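PDB 2QSB: UPF0147 protein Ta0600 from Thermoplasma acidophilum DSM 1728, which is of unknown function, belongs to the uncharacterised UPF0147 family and folds as a compact four-helix bundle. Local coordinates for residues A[27-32]-A[67-73]; A[38-43]-A[56-61]. One frame throughout, in Å; residues are numbered along the deposited sequence.

Contact 1 of 2, residues A[27-32]-A[67-73]; sequences TVPKNV and DPNVPAH
Pro29 and Pro71 meet where two interhelix connections of the four-helix bundle come together at one end, with 6.6 Å between the CA atoms of Val28 and Val70, the nearest across the contact. Each proline occupies the N-cap position of the helix that follows, and the two rings meet at their CD corners, Pro29 CD 3.7 Å from Pro71 CD. Deeper in, Val32 CG2 meets Val70 CG2, and Met64 of helix 50-65 touches both valines. Asn31 and Asp67 approach from opposite directions. Asn31 ND2 donates to Asp67 OD2 over 3.1 Å, and the oxygen lies in the amide plane although the carboxylate is turned 79° from it. A water donates to Asn31 OD1 and, weakly, to Asp67 OD2. The other oxygen, Asp67 OD1, accepts from Asn69 N at 2.8 Å, an Asx turn within the type I turn from Asp67 to Val70. With an alanine here, the Asn31 amide would probably lose this acceptor and the turn its side-chain brace. At the other edge Thr27 OG1, which also bonds Asp25 OD1, accepts from His73 NE2 at 2.8 Å, OG1 lying 19° out of the plane of the His73 ring.

Contact 2 of 2, residues A[38-43]-A[56-61]; sequences DSKAKL and TVLSML
Ser39 and Val57 face each other where helices 30-43 and 50-65 run antiparallel; the axes of the two short segments approach to 9.7 Å at 172°. The CA atoms of Ser39 and Val57 are 5.4 Å apart, and no hydrogen bond crosses between the segments. The contact is made by van der Waals packing.

The first group is the packing round the Val57 methyls. Val57 points at the partner helix and uses both. CG1 lies against CB and OG of Ser39. With CG1 anti to the backbone N (chi1 174°), Val57 CG2 stands beside the N and reaches Ser39 O at 3.6 Å. It also touches Lys42 CG and Leu43 CG. Leu43 crosses Val57 at about a right angle.

The second group gathers methyls round the Ser39 hydroxyl. In the conformer given, the selenomethionine Met60 bends at chi3 (58°), and its CE methyl lies 3.4 Å from Ser39 OG, with Asp38 CB also beside it. Leu61 CD2 is 3.6 Å from the same Ser39 OG. This buried hydroxyl is satisfied within its own helix by a hydrogen bond to Val35 O.

The third group is the aliphatic part of a lysine. Lys42 bends at chi2 and crosses Thr56, with CE 3.8 Å from Thr56 CG2.

Charges pair outside the two segments: Lys42 NZ with Glu48, in the connection between the helices, and Asp38 OD1 with Lys34.

Leu43 and Ser39 also touch Leu19 of helix 6-23, while Val57 packs on Leu85 and Leu61 on Ile81 and Ile82 of helix 72-88, so this helix pair adjoins both other helices of the bundle.

Contacts 1 and 2 share helix 30-43. Contact 1 lies at its start and contact 2 near its end, with their centres 16 Å apart. They do not touch; their nearest atoms are about 6 Å apart. Contact 2 joins helix 30-43 to helix 50-65, the next in the chain. Contact 1 joins the connections leading into helices 30-43 and 72-88. The centre of contact 2 is about 6 Å, and that of contact 1 about 14 Å, from the centre of the chain. The first is largely polar at its margins, the second mostly apolar. No active site is known. A sulfate about 4 Å from the Asp38 side chain in contact 2 probably comes from the crystallisation liquor.

Contact 1 of 2, residues A[27-32]-A[67-73]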
# COMPACT_ATOMS: atom_id res chain seq x y z
N THR A 27 0.88 14.78 -6.25
CA THR A 27 2.07 15.35 -5.56
C THR A 27 3.15 14.30 -5.26
O THR A 27 4.17 14.65 -4.69
CB THR A 27 1.72 16.08 -4.28
OG1 THR A 27 1.27 15.16 -3.28
CG2 THR A 27 0.70 17.16 -4.51
N VAL A 28 2.92 13.04 -5.63
CA VAL A 28 3.98 12.04 -5.55
C VAL A 28 4.35 11.61 -6.98
O VAL A 28 3.59 11.88 -7.91
CB VAL A 28 3.58 10.83 -4.68
CG1 VAL A 28 3.18 11.32 -3.28
CG2 VAL A 28 2.46 9.99 -5.33
N PRO A 29 5.52 11.00 -7.17
CA PRO A 29 5.92 10.64 -8.52
C PRO A 29 5.01 9.60 -9.16
O PRO A 29 4.34 8.81 -8.49
CB PRO A 29 7.34 10.10 -8.33
CG PRO A 29 7.85 10.78 -7.07
CD PRO A 29 6.61 10.78 -6.20
N LYS A 30 5.03 9.61 -10.48
CA LYS A 30 4.31 8.65 -11.31
C LYS A 30 4.52 7.22 -10.83
O LYS A 30 3.57 6.46 -10.72
CB LYS A 30 4.80 8.75 -12.75
CG LYS A 30 3.86 8.10 -13.76
CD LYS A 30 4.09 8.68 -15.15
CE LYS A 30 2.79 9.13 -15.83
NZ LYS A 30 2.06 8.05 -16.56
N ASN A 31 5.77 6.87 -10.51
CA ASN A 31 6.09 5.48 -10.18
C ASN A 31 5.44 5.08 -8.86
O ASN A 31 5.02 3.94 -8.72
CB ASN A 31 7.59 5.15 -10.23
CG ASN A 31 8.40 5.77 -9.09
OD1 ASN A 31 8.05 6.81 -8.54
ND2 ASN A 31 9.53 5.14 -8.76
N VAL A 32 5.27 6.03 -7.95
CA VAL A 32 4.56 5.75 -6.69
C VAL A 32 3.07 5.55 -6.95
O VAL A 32 2.47 4.61 -6.40
CB VAL A 32 4.78 6.86 -5.65
CG1 VAL A 32 3.95 6.61 -4.37
CG2 VAL A 32 6.27 6.99 -5.32
N ASP A 67 12.91 4.89 -2.16
CA ASP A 67 13.27 5.58 -3.40
C ASP A 67 13.55 7.05 -3.03
O ASP A 67 12.68 7.73 -2.50
CB ASP A 67 12.12 5.44 -4.41
CG ASP A 67 12.38 6.17 -5.71
OD1 ASP A 67 13.15 7.16 -5.71
OD2 ASP A 67 11.86 5.73 -6.75
N PRO A 68 14.78 7.53 -3.24
CA PRO A 68 15.08 8.90 -2.80
C PRO A 68 14.31 10.03 -3.50
O PRO A 68 14.29 11.18 -3.01
CB PRO A 68 16.59 9.03 -3.04
CG PRO A 68 16.85 8.06 -4.12
CD PRO A 68 15.97 6.87 -3.80
N ASN A 69 13.66 9.73 -4.62
CA ASN A 69 12.83 10.71 -5.32
C ASN A 69 11.48 10.94 -4.68
O ASN A 69 10.76 11.87 -5.03
CB ASN A 69 12.68 10.33 -6.80
CG ASN A 69 13.99 10.40 -7.55
OD1 ASN A 69 14.74 11.37 -7.40
ND2 ASN A 69 14.31 9.36 -8.31
N VAL A 70 11.09 10.08 -3.73
CA VAL A 70 9.79 10.24 -3.11
C VAL A 70 9.84 11.40 -2.09
O VAL A 70 10.70 11.44 -1.24
CB VAL A 70 9.36 8.91 -2.45
CG1 VAL A 70 7.98 9.05 -1.85
CG2 VAL A 70 9.37 7.81 -3.49
N PRO A 71 8.88 12.33 -2.15
CA PRO A 71 8.84 13.44 -1.18
C PRO A 71 8.48 12.94 0.22
O PRO A 71 7.81 11.91 0.38
CB PRO A 71 7.69 14.33 -1.71
CG PRO A 71 6.84 13.40 -2.50
CD PRO A 71 7.79 12.43 -3.15
N ALA A 72 8.89 13.69 1.23
CA ALA A 72 8.69 13.29 2.60
C ALA A 72 7.26 12.90 2.90
O ALA A 72 7.01 11.90 3.58
CB ALA A 72 9.14 14.42 3.55
N HIS A 73 6.29 13.71 2.45
CA HIS A 73 4.90 13.39 2.80
C HIS A 73 4.46 12.08 2.16
O HIS A 73 3.66 11.33 2.75
CB HIS A 73 3.92 14.52 2.42
CG HIS A 73 3.71 14.69 0.94
ND1 HIS A 73 4.60 15.34 0.12
CD2 HIS A 73 2.70 14.27 0.15
CE1 HIS A 73 4.14 15.32 -1.12
NE2 HIS A 73 2.99 14.67 -1.12
O HOH W 1 9.99 8.21 -7.24

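Contact 2 of 2, residues A[38-43]-A[56-61]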
# COMPACT_ATOMS: atom_id res chain seq x y z
N ASP A 38 -0.92 -0.98 -8.55
CA ASP A 38 -0.63 -2.40 -8.62
C ASP A 38 -0.86 -3.06 -7.27
O ASP A 38 -1.32 -4.20 -7.20
CB ASP A 38 0.80 -2.62 -9.07
CG ASP A 38 1.04 -2.25 -10.55
OD1 ASP A 38 0.09 -2.03 -11.31
OD2 ASP A 38 2.21 -2.23 -10.92
N SER A 39 -0.62 -2.33 -6.19
CA SER A 39 -0.82 -2.87 -4.84
C SER A 39 -2.29 -3.12 -4.55
O SER A 39 -2.66 -4.17 -4.01
CB SER A 39 -0.26 -1.93 -3.77
OG SER A 39 1.15 -1.83 -3.85
N LYS A 40 -3.13 -2.17 -4.92
CA LYS A 40 -4.53 -2.34 -4.63
C LYS A 40 -5.17 -3.45 -5.52
O LYS A 40 -6.09 -4.13 -5.07
CB LYS A 40 -5.25 -0.97 -4.60
CG LYS A 40 -5.21 -0.17 -5.91
CD LYS A 40 -5.69 1.29 -5.75
CE LYS A 40 -7.02 1.53 -6.46
NZ LYS A 40 -6.95 1.27 -7.89
N ALA A 41 -4.65 -3.68 -6.74
CA ALA A 41 -5.05 -4.80 -7.56
C ALA A 41 -4.59 -6.12 -6.95
O ALA A 41 -5.35 -7.07 -6.92
CB ALA A 41 -4.55 -4.66 -9.01
N LYS A 42 -3.37 -6.17 -6.42
CA LYS A 42 -2.87 -7.37 -5.80
C LYS A 42 -3.69 -7.74 -4.57
O LYS A 42 -4.03 -8.91 -4.37
CB LYS A 42 -1.38 -7.19 -5.46
CG LYS A 42 -0.73 -8.39 -4.80
CD LYS A 42 -0.79 -9.62 -5.72
CE LYS A 42 0.31 -10.57 -5.44
NZ LYS A 42 0.21 -11.71 -6.40
N LEU A 43 -3.99 -6.74 -3.73
CA LEU A 43 -4.80 -7.00 -2.54
C LEU A 43 -6.21 -7.47 -2.91
O LEU A 43 -6.87 -8.10 -2.10
CB LEU A 43 -4.91 -5.73 -1.70
CG LEU A 43 -3.63 -5.37 -0.97
CD1 LEU A 43 -3.83 -4.10 -0.19
CD2 LEU A 43 -3.17 -6.44 0.00
N THR A 56 3.59 -9.52 -0.80
CA THR A 56 4.02 -8.92 -2.07
C THR A 56 3.86 -7.40 -2.02
O THR A 56 4.74 -6.65 -2.45
CB THR A 56 3.22 -9.52 -3.21
OG1 THR A 56 3.49 -10.94 -3.19
CG2 THR A 56 3.62 -8.90 -4.54
N VAL A 57 2.71 -6.95 -1.52
CA VAL A 57 2.48 -5.52 -1.43
C VAL A 57 3.49 -4.84 -0.48
O VAL A 57 4.01 -3.77 -0.78
CB VAL A 57 1.02 -5.21 -1.05
CG1 VAL A 57 0.84 -3.72 -0.83
CG2 VAL A 57 0.10 -5.69 -2.19
N LEU A 58 3.76 -5.47 0.66
CA LEU A 58 4.77 -4.93 1.57
C LEU A 58 6.11 -4.76 0.86
O LEU A 58 6.79 -3.74 1.04
CB LEU A 58 4.91 -5.83 2.80
CG LEU A 58 3.84 -5.61 3.86
CD1 LEU A 58 3.80 -6.72 4.84
CD2 LEU A 58 4.03 -4.23 4.53
N SER A 59 6.50 -5.72 0.02
CA SER A 59 7.76 -5.60 -0.70
C SER A 59 7.73 -4.41 -1.64
O SER A 59 8.69 -3.63 -1.72
CB SER A 59 8.01 -6.89 -1.47
OG SER A 59 9.22 -6.80 -2.21
N MSE A 60 6.63 -4.28 -2.38
CA MSE A 60 6.51 -3.20 -3.36
C MSE A 60 6.58 -1.83 -2.66
O MSE A 60 7.32 -0.94 -3.10
CB MSE A 60 5.19 -3.36 -4.12
CG MSE A 60 5.12 -4.64 -4.99
SE MSE A 60 3.32 -5.32 -5.42
CE MSE A 60 2.57 -3.77 -6.31
N LEU A 61 5.85 -1.67 -1.55
CA LEU A 61 5.78 -0.39 -0.87
C LEU A 61 7.09 -0.08 -0.19
O LEU A 61 7.51 1.07 -0.14
CB LEU A 61 4.62 -0.37 0.13
CG LEU A 61 3.22 -0.56 -0.47
CD1 LEU A 61 2.15 -0.53 0.61
CD2 LEU A 61 2.90 0.43 -1.61